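Local coordinates for protein N-acetylglucosamine-6-phosphate deacetylase (Mycobacterium smegmatis, PDB 6FV4) that probably removes the acetyl group from N-acetylglucosamine-6-phosphate, as a metal-dependent hydrolase of the NagA family, at residues Gly79-Ala84 with Arg91-His96; Glu114-Gln119 with Pro160-Arg165; Arg118-Leu123 with Asp133-Glu138. The protein carries 1 engineered substitution. All coordinates share one frame; numbering follows the deposited sequence.

Interaction 1 of 3, residues Gly79-Ala84 with Arg91-His96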
loop_
_atom_site.group_PDB
_atom_site.type_symbol
_atom_site.label_atom_id
_atom_site.label_comp_id
_atom_site.label_asym_id
_atom_site.label_seq_id
_atom_site.Cartn_x
_atom_site.Cartn_y
_atom_site.Cartn_z
ATOM N N GLY B 79 29.239 -3.516 -21.074
ATOM C CA GLY B 79 28.550 -4.362 -22.035
ATOM C C GLY B 79 27.044 -4.163 -22.020
ATOM O O GLY B 79 26.430 -4.062 -20.963
ATOM N N ASN B 80 26.460 -4.109 -23.207
ATOM C CA ASN B 80 25.010 -4.096 -23.395
ATOM C C ASN B 80 24.552 -5.468 -23.867
ATOM O O ASN B 80 25.084 -5.989 -24.857
ATOM C CB ASN B 80 24.609 -3.043 -24.431
ATOM C CG ASN B 80 24.256 -1.707 -23.812
ATOM O OD1 ASN B 80 23.302 -1.608 -23.030
ATOM N ND2 ASN B 80 25.015 -0.666 -24.164
ATOM N N PHE B 81 23.560 -6.053 -23.178
ATOM C CA PHE B 81 22.970 -7.289 -23.698
ATOM C C PHE B 81 22.337 -7.077 -25.067
ATOM O O PHE B 81 22.386 -7.978 -25.914
ATOM C CB PHE B 81 21.938 -7.864 -22.720
ATOM C CG PHE B 81 22.536 -8.376 -21.444
ATOM C CD1 PHE B 81 23.589 -9.266 -21.464
ATOM C CD2 PHE B 81 22.048 -7.944 -20.215
ATOM C CE1 PHE B 81 24.148 -9.726 -20.285
ATOM C CE2 PHE B 81 22.592 -8.407 -19.033
ATOM C CZ PHE B 81 23.644 -9.289 -19.056
ATOM N N SER B 82 21.783 -5.884 -25.329
ATOM C CA SER B 82 21.209 -5.604 -26.646
ATOM C C SER B 82 22.224 -5.706 -27.790
ATOM O O SER B 82 21.808 -5.775 -28.952
ATOM C CB SER B 82 20.568 -4.217 -26.659
ATOM O OG SER B 82 21.544 -3.218 -26.441
ATOM N N ALA B 83 23.531 -5.710 -27.496
ATOM C CA ALA B 83 24.536 -5.981 -28.523
ATOM C C ALA B 83 24.502 -7.435 -28.979
ATOM O O ALA B 83 24.803 -7.730 -30.146
ATOM C CB ALA B 83 25.931 -5.637 -27.994
ATOM N N ALA B 84 24.157 -8.348 -28.069
ATOM C CA ALA B 84 24.053 -9.779 -28.354
ATOM C C ALA B 84 25.351 -10.318 -28.941
ATOM O O ALA B 84 25.356 -11.029 -29.948
ATOM C CB ALA B 84 22.864 -10.078 -29.275
ATOM N N ARG B 91 31.233 -9.261 -20.492
ATOM C CA ARG B 91 31.595 -8.151 -19.616
ATOM C C ARG B 91 30.473 -7.823 -18.635
ATOM O O ARG B 91 30.733 -7.511 -17.461
ATOM C CB ARG B 91 31.947 -6.915 -20.453
ATOM C CG ARG B 91 33.328 -6.951 -21.076
ATOM C CD ARG B 91 33.860 -5.549 -21.379
ATOM N NE ARG B 91 33.068 -4.858 -22.398
ATOM C CZ ARG B 91 33.277 -4.950 -23.710
ATOM N NH1 ARG B 91 34.258 -5.708 -24.180
ATOM N NH2 ARG B 91 32.504 -4.280 -24.560
ATOM N N ALA B 92 29.225 -7.837 -19.109
ATOM C CA ALA B 92 28.102 -7.573 -18.217
ATOM C C ALA B 92 27.982 -8.670 -17.177
ATOM O O ALA B 92 27.830 -8.394 -15.974
ATOM C CB ALA B 92 26.807 -7.457 -19.014
ATOM N N VAL B 93 28.085 -9.919 -17.625
ATOM C CA VAL B 93 27.972 -11.054 -16.719
ATOM C C VAL B 93 29.081 -11.016 -15.680
ATOM O O VAL B 93 28.836 -11.218 -14.489
ATOM C CB VAL B 93 27.987 -12.369 -17.522
ATOM C CG1 VAL B 93 28.283 -13.544 -16.611
ATOM C CG2 VAL B 93 26.654 -12.542 -18.244
ATOM N N ALA B 94 30.316 -10.739 -16.108
ATOM C CA ALA B 94 31.433 -10.742 -15.168
ATOM C C ALA B 94 31.257 -9.674 -14.094
ATOM O O ALA B 94 31.626 -9.884 -12.936
ATOM C CB ALA B 94 32.754 -10.532 -15.907
ATOM N N LEU B 95 30.693 -8.522 -14.464
ATOM C CA LEU B 95 30.513 -7.444 -13.502
ATOM C C LEU B 95 29.488 -7.818 -12.446
ATOM O O LEU B 95 29.759 -7.744 -11.245
ATOM C CB LEU B 95 30.081 -6.155 -14.200
ATOM C CG LEU B 95 29.894 -5.223 -13.011
ATOM C CD1 LEU B 95 31.177 -4.483 -12.708
ATOM C CD2 LEU B 95 28.679 -4.313 -13.134
ATOM N N HIS B 96 28.289 -8.200 -12.881
ATOM C CA HIS B 96 27.230 -8.505 -11.931
ATOM C C HIS B 96 27.523 -9.766 -11.134
ATOM O O HIS B 96 27.189 -9.834 -9.948
ATOM C CB HIS B 96 25.909 -8.620 -12.664
ATOM C CG HIS B 96 25.416 -7.304 -13.156
ATOM N ND1 HIS B 96 24.754 -6.416 -12.335
ATOM C CD2 HIS B 96 25.541 -6.693 -14.356
ATOM C CE1 HIS B 96 24.468 -5.322 -13.019
ATOM N NE2 HIS B 96 24.931 -5.466 -14.248
#

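Interaction 2 of 3, residues Glu114-Gln119 with Pro160-Arg165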
loop_
_atom_site.group_PDB
_atom_site.type_symbol
_atom_site.label_atom_id
_atom_site.label_comp_id
_atom_site.label_asym_id
_atom_site.label_seq_id
_atom_site.Cartn_x
_atom_site.Cartn_y
_atom_site.Cartn_z
ATOM N N GLU B 114 13.311 -6.868 -37.211
ATOM C CA GLU B 114 14.495 -7.603 -37.643
ATOM C C GLU B 114 15.604 -7.530 -36.593
ATOM O O GLU B 114 16.254 -8.540 -36.290
ATOM C CB GLU B 114 14.968 -7.067 -39.006
ATOM C CG GLU B 114 15.155 -5.521 -39.092
ATOM C CD GLU B 114 13.860 -4.691 -38.907
ATOM O OE1 GLU B 114 12.799 -5.085 -39.443
ATOM O OE2 GLU B 114 13.903 -3.647 -38.210
ATOM N N ASP B 115 15.830 -6.348 -36.017
ATOM C CA ASP B 115 16.815 -6.255 -34.946
ATOM C C ASP B 115 16.398 -7.065 -33.722
ATOM O O ASP B 115 17.255 -7.660 -33.061
ATOM C CB ASP B 115 17.052 -4.796 -34.575
ATOM C CG ASP B 115 18.020 -4.123 -35.525
ATOM O OD1 ASP B 115 18.704 -4.858 -36.278
ATOM O OD2 ASP B 115 18.096 -2.874 -35.523
ATOM N N LEU B 116 15.096 -7.146 -33.439
ATOM C CA LEU B 116 14.632 -7.964 -32.319
ATOM C C LEU B 116 15.004 -9.423 -32.523
ATOM O O LEU B 116 15.528 -10.076 -31.611
ATOM C CB LEU B 116 13.120 -7.813 -32.146
ATOM C CG LEU B 116 12.421 -8.626 -31.059
ATOM C CD1 LEU B 116 13.136 -8.441 -29.736
ATOM C CD2 LEU B 116 10.983 -8.160 -30.932
ATOM N N LEU B 117 14.773 -9.945 -33.734
ATOM C CA LEU B 117 15.050 -11.353 -34.001
ATOM C C LEU B 117 16.536 -11.663 -33.889
ATOM O O LEU B 117 16.916 -12.708 -33.344
ATOM C CB LEU B 117 14.519 -11.739 -35.381
ATOM C CG LEU B 117 13.007 -11.934 -35.443
ATOM C CD1 LEU B 117 12.535 -12.073 -36.897
ATOM C CD2 LEU B 117 12.597 -13.149 -34.632
ATOM N N ARG B 118 17.395 -10.774 -34.398
ATOM C CA ARG B 118 18.837 -10.974 -34.277
ATOM C C ARG B 118 19.275 -10.965 -32.813
ATOM O O ARG B 118 20.051 -11.827 -32.376
ATOM C CB ARG B 118 19.581 -9.895 -35.071
ATOM C CG ARG B 118 21.055 -9.703 -34.674
ATOM C CD ARG B 118 21.696 -8.461 -35.321
ATOM N NE ARG B 118 21.012 -7.216 -34.970
ATOM C CZ ARG B 118 21.236 -6.524 -33.856
ATOM N NH1 ARG B 118 22.136 -6.947 -32.970
ATOM N NH2 ARG B 118 20.552 -5.411 -33.615
ATOM N N GLN B 119 18.784 -9.994 -32.036
ATOM C CA GLN B 119 19.158 -9.911 -30.627
ATOM C C GLN B 119 18.709 -11.153 -29.870
ATOM O O GLN B 119 19.484 -11.745 -29.111
ATOM C CB GLN B 119 18.559 -8.649 -30.006
ATOM C CG GLN B 119 19.150 -7.365 -30.547
ATOM C CD GLN B 119 18.358 -6.138 -30.121
ATOM O OE1 GLN B 119 17.388 -6.246 -29.381
ATOM N NE2 GLN B 119 18.772 -4.966 -30.584
ATOM N N PRO B 160 0.345 -11.332 -33.108
ATOM C CA PRO B 160 0.674 -12.707 -32.712
ATOM C C PRO B 160 1.664 -13.390 -33.647
ATOM O O PRO B 160 2.437 -14.241 -33.190
ATOM C CB PRO B 160 -0.694 -13.410 -32.690
ATOM C CG PRO B 160 -1.638 -12.499 -33.376
ATOM C CD PRO B 160 -1.107 -11.120 -33.237
ATOM N N GLY B 161 1.678 -13.031 -34.933
ATOM C CA GLY B 161 2.700 -13.555 -35.829
ATOM C C GLY B 161 4.108 -13.189 -35.394
ATOM O O GLY B 161 4.981 -14.053 -35.288
ATOM N N GLU B 162 4.350 -11.903 -35.114
ATOM C CA GLU B 162 5.687 -11.514 -34.667
ATOM C C GLU B 162 6.037 -12.136 -33.318
ATOM O O GLU B 162 7.200 -12.476 -33.074
ATOM C CB GLU B 162 5.825 -9.993 -34.586
ATOM C CG GLU B 162 7.201 -9.602 -34.092
ATOM C CD GLU B 162 7.498 -8.141 -34.229
ATOM O OE1 GLU B 162 6.605 -7.409 -34.698
ATOM O OE2 GLU B 162 8.623 -7.726 -33.864
ATOM N N ILE B 163 5.054 -12.313 -32.438
ATOM C CA ILE B 163 5.335 -12.941 -31.150
ATOM C C ILE B 163 5.777 -14.388 -31.352
ATOM O O ILE B 163 6.795 -14.832 -30.805
ATOM C CB ILE B 163 4.110 -12.822 -30.220
ATOM C CG1 ILE B 163 3.913 -11.362 -29.813
ATOM C CG2 ILE B 163 4.281 -13.696 -28.999
ATOM C CD1 ILE B 163 2.800 -11.138 -28.797
ATOM N N GLY B 164 5.042 -15.135 -32.167
ATOM C CA GLY B 164 5.455 -16.500 -32.464
ATOM C C GLY B 164 6.834 -16.575 -33.101
ATOM O O GLY B 164 7.652 -17.427 -32.736
ATOM N N ARG B 165 7.122 -15.663 -34.037
ATOM C CA ARG B 165 8.434 -15.641 -34.684
ATOM C C ARG B 165 9.546 -15.336 -33.690
ATOM O O ARG B 165 10.624 -15.942 -33.745
ATOM C CB ARG B 165 8.438 -14.613 -35.810
ATOM C CG ARG B 165 7.557 -14.997 -36.987
ATOM C CD ARG B 165 7.826 -14.083 -38.148
ATOM N NE ARG B 165 7.411 -12.708 -37.892
ATOM C CZ ARG B 165 6.217 -12.221 -38.211
ATOM N NH1 ARG B 165 5.315 -13.009 -38.779
ATOM N NH2 ARG B 165 5.918 -10.956 -37.947
#

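Interaction 3 of 3, residues Arg118-Leu123 with Asp133-Glu138. With CD (cadmium ion), chain J; ZN (zinc ion), chain H.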
loop_
_atom_site.group_PDB
_atom_site.type_symbol
_atom_site.label_atom_id
_atom_site.label_comp_id
_atom_site.label_asym_id
_atom_site.label_seq_id
_atom_site.Cartn_x
_atom_site.Cartn_y
_atom_site.Cartn_z
ATOM N N ARG B 118 17.395 -10.774 -34.398
ATOM C CA ARG B 118 18.837 -10.974 -34.277
ATOM C C ARG B 118 19.275 -10.965 -32.813
ATOM O O ARG B 118 20.051 -11.827 -32.376
ATOM C CB ARG B 118 19.581 -9.895 -35.071
ATOM C CG ARG B 118 21.055 -9.703 -34.674
ATOM C CD ARG B 118 21.696 -8.461 -35.321
ATOM N NE ARG B 118 21.012 -7.216 -34.970
ATOM C CZ ARG B 118 21.236 -6.524 -33.856
ATOM N NH1 ARG B 118 22.136 -6.947 -32.970
ATOM N NH2 ARG B 118 20.552 -5.411 -33.615
ATOM N N GLN B 119 18.784 -9.994 -32.036
ATOM C CA GLN B 119 19.158 -9.911 -30.627
ATOM C C GLN B 119 18.709 -11.153 -29.870
ATOM O O GLN B 119 19.484 -11.745 -29.111
ATOM C CB GLN B 119 18.559 -8.649 -30.006
ATOM C CG GLN B 119 19.150 -7.365 -30.547
ATOM C CD GLN B 119 18.358 -6.138 -30.121
ATOM O OE1 GLN B 119 17.388 -6.246 -29.381
ATOM N NE2 GLN B 119 18.772 -4.966 -30.584
ATOM N N VAL B 120 17.455 -11.568 -30.072
ATOM C CA VAL B 120 16.948 -12.764 -29.404
ATOM C C VAL B 120 17.768 -13.986 -29.798
ATOM O O VAL B 120 18.212 -14.755 -28.935
ATOM C CB VAL B 120 15.451 -12.951 -29.706
ATOM C CG1 VAL B 120 14.996 -14.368 -29.366
ATOM C CG2 VAL B 120 14.627 -11.937 -28.898
ATOM N N SER B 121 18.006 -14.169 -31.107
ATOM C CA SER B 121 18.810 -15.297 -31.575
ATOM C C SER B 121 20.185 -15.319 -30.920
ATOM O O SER B 121 20.641 -16.366 -30.446
ATOM C CB SER B 121 18.965 -15.250 -33.103
ATOM O OG SER B 121 17.766 -15.615 -33.751
ATOM N N GLY B 122 20.867 -14.169 -30.892
ATOM C CA GLY B 122 22.192 -14.116 -30.289
ATOM C C GLY B 122 22.199 -14.326 -28.781
ATOM O O GLY B 122 23.117 -14.953 -28.235
ATOM N N LEU B 123 21.204 -13.780 -28.074
ATOM C CA LEU B 123 21.190 -13.992 -26.628
ATOM C C LEU B 123 20.811 -15.432 -26.286
ATOM O O LEU B 123 21.287 -15.975 -25.281
ATOM C CB LEU B 123 20.232 -13.005 -25.937
ATOM C CG LEU B 123 20.666 -11.558 -25.692
ATOM C CD1 LEU B 123 19.626 -10.814 -24.823
ATOM C CD2 LEU B 123 22.034 -11.500 -25.022
ATOM N N ASP B 133 20.601 -16.656 -17.940
ATOM C CA ASP B 133 19.644 -17.710 -17.655
ATOM C C ASP B 133 18.323 -17.545 -18.394
ATOM O O ASP B 133 17.447 -18.413 -18.285
ATOM C CB ASP B 133 19.424 -17.778 -16.141
ATOM C CG ASP B 133 20.724 -18.022 -15.386
ATOM O OD1 ASP B 133 21.033 -19.207 -15.122
ATOM O OD2 ASP B 133 21.457 -17.039 -15.087
ATOM N N GLY B 134 18.169 -16.483 -19.170
ATOM C CA GLY B 134 16.904 -16.231 -19.822
ATOM C C GLY B 134 16.970 -14.882 -20.489
ATOM O O GLY B 134 17.958 -14.156 -20.364
ATOM N N ILE B 135 15.896 -14.559 -21.207
ATOM C CA ILE B 135 15.754 -13.286 -21.904
ATOM C C ILE B 135 14.449 -12.637 -21.474
ATOM O O ILE B 135 13.428 -13.314 -21.303
ATOM C CB ILE B 135 15.773 -13.457 -23.440
ATOM C CG1 ILE B 135 17.049 -14.176 -23.893
ATOM C CG2 ILE B 135 15.631 -12.078 -24.120
ATOM C CD1 ILE B 135 17.006 -14.668 -25.397
ATOM N N HIS B 136 14.484 -11.322 -21.315
ATOM C CA HIS B 136 13.312 -10.521 -21.016
ATOM C C HIS B 136 13.147 -9.505 -22.133
ATOM O O HIS B 136 14.070 -8.728 -22.408
ATOM C CB HIS B 136 13.487 -9.838 -19.659
ATOM C CG HIS B 136 12.521 -8.726 -19.390
ATOM N ND1 HIS B 136 12.867 -7.625 -18.636
ATOM C CD2 HIS B 136 11.217 -8.557 -19.721
ATOM C CE1 HIS B 136 11.832 -6.811 -18.539
ATOM N NE2 HIS B 136 10.812 -7.358 -19.173
ATOM N N LEU B 137 11.989 -9.510 -22.783
ATOM C CA LEU B 137 11.694 -8.512 -23.809
ATOM C C LEU B 137 10.936 -7.370 -23.149
ATOM O O LEU B 137 9.723 -7.457 -22.931
ATOM C CB LEU B 137 10.888 -9.117 -24.949
ATOM C CG LEU B 137 11.483 -10.403 -25.534
ATOM C CD1 LEU B 137 10.561 -10.922 -26.616
ATOM C CD2 LEU B 137 12.873 -10.140 -26.063
ATOM N N GLU B 138 11.659 -6.301 -22.814
ATOM C CA GLU B 138 11.036 -5.075 -22.307
ATOM C C GLU B 138 10.753 -4.147 -23.488
ATOM O O GLU B 138 11.418 -3.133 -23.712
ATOM C CB GLU B 138 11.912 -4.399 -21.270
ATOM C CG GLU B 138 11.153 -3.239 -20.588
ATOM C CD GLU B 138 11.944 -2.565 -19.517
ATOM O OE1 GLU B 138 13.170 -2.549 -19.641
ATOM O OE2 GLU B 138 11.334 -2.045 -18.559
HETATM CD CD CD J . 12.009 0.271 -18.330
HETATM ZN ZN ZN H . 14.594 -2.209 -18.176
HETATM O O HOH W 1 12.406 2.737 -17.637
#

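Interaction 1 of 3, residues Gly79-Ala84 with Arg91-His96
CE1 and CZ of F81 both lie 3.7 Å from CB of A92, which stands oblique to the ring; at the edge, near the ring plane, CG2 of V93 is 4.3 Å from CE1 of F81. F81 gets there because CG is anti to its own carbonyl carbon (chi1 -68°), which carries the ring from the short 3-10 turn of 81-83 over to the helix; L73, A106 and I132 pack round the ring too. In the metallo-dependent hydrolase barrel this turn comes just after strand 79-80, which pairs antiparallel with strand 63-76, the strand carrying the metal ligands H72 and H74; the F81 side chain is about 5 Å from that of H74. Helix 86-98 then passes close to strand 79-80, where the CA atoms of G79 and A92 are 5.0 Å apart; G79 has no side chain in this tight approach, and its O rests 3.9 Å from A92 CB. At the outer margin the R91 guanidinium turns its edge to G79, with R91 NE 4.3 Å from G79 N, while its NH1 forms a salt bridge with D87.

Interaction 2 of 3, residues Glu114-Gln119 with Pro160-Arg165
The carboxylate of E162 and the CD2 methyl of L116 meet across the two helices, with OE2 of E162 3.8 Å from L116 CD2, the two side chains running obliquely to each other. The second flat group, the R165 guanidinium, lies with one face over its own helix: E162 N is 3.3 Å above its plane and the G161 carbonyl carbon 3.5 Å, both offset toward the rim. On the facing helix the R118 guanidinium presents its edge to D115, whose carboxyl carbon is in plane; NH2 of R118 reaches OD1 of D115 at 3.3 Å in a weak, hydrogen-bonded salt bridge within one helix.

E162 extends fully from a CG anti to the backbone N (chi1 179°), which brings the buried carboxylate toward L116. Its charge is met by R156, which forms a salt bridge with OE2, so the methyl of L116 packs beside an oxygen that already has a polar partner. L117 makes the other contact: L117 CD2 lies 3.5 Å from R165 O and 3.9 Å from R165 C. V166 lies against both leucines, and A169 also touches L117.

No hydrogen bond joins the segments, and the contact is partly buried packing between helices 113-129 and 160-170, neighbours on the outside of the metallo-dependent hydrolase barrel.

Interaction 3 of 3, residues Arg118-Leu123 with Asp133-Glu138
I135 contributes the largest buried surface here, and its CD1 does most of the work, lying 3.7 Å from CB of L123 and equally 3.7 Å from the carbonyl oxygen of V120. The methyl thus sits against the helix backbone as well as its side chains. Its position follows from CG1 being anti to the carbonyl carbon (chi1 -56°) with an extended chain beyond, so that the longer branch of I135 leads to the helix.

V120 comes next. V120 CG2 packs 3.8 Å from L137 CD2, the two side chains crossing at about a right angle. The other branch stands farther off, with V120 CG1 4.5 Å from I135 CD1. V166 and A169 of helix 160-170 also touch V120, and V166 reaches L137 as well.

Helix 113-129 and strand 134-138 are the second and third elements of a beta-alpha-beta unit that starts with strand 104-109, as in the barrel of this superfamily. The two short segments run nearly antiparallel, at 162°, with axes 9.5 Å apart.

L123 completes the helix side: besides meeting I135 through CB, it packs on L108 of strand 104-109.

Side chains on the strand's other side face inward. H136 is hydrogen-bonded at ND1 with the hydroxyl of S107 and at NE2 with that of T178, and its ring meets that of H72 edge to face. Two residues on, E138 bridges the two metals: OE1 binds the zinc ion at 2.1 Å, beside H72 and H74, and OE2 binds the cadmium ion at 2.4 Å, with H150, H204 and H225 completing the protein ligands.

Overall arrangement
From the N terminus, interaction 1 comes first, closing a short loop between strand 79-80 and helix 86-98 before the other two open. Interactions 2 and 3 both start on helix 113-129 and share R118 and Q119. Interaction 3 closes the shorter loop, back onto strand 134-138, within the longer span that interaction 2 closes on helix 160-170, and L116 CD1 lies 4.1 Å from L137 CD2 where the two meet. Interaction 1 touches this pair through its turn: F81 O approaches L123 CD2, and S82 O approaches Q119 CG. Together they join the segment after strand 63-76, helix 113-129, strand 134-138 and helix 160-170; interaction 3 alone includes a metal ligand, E138.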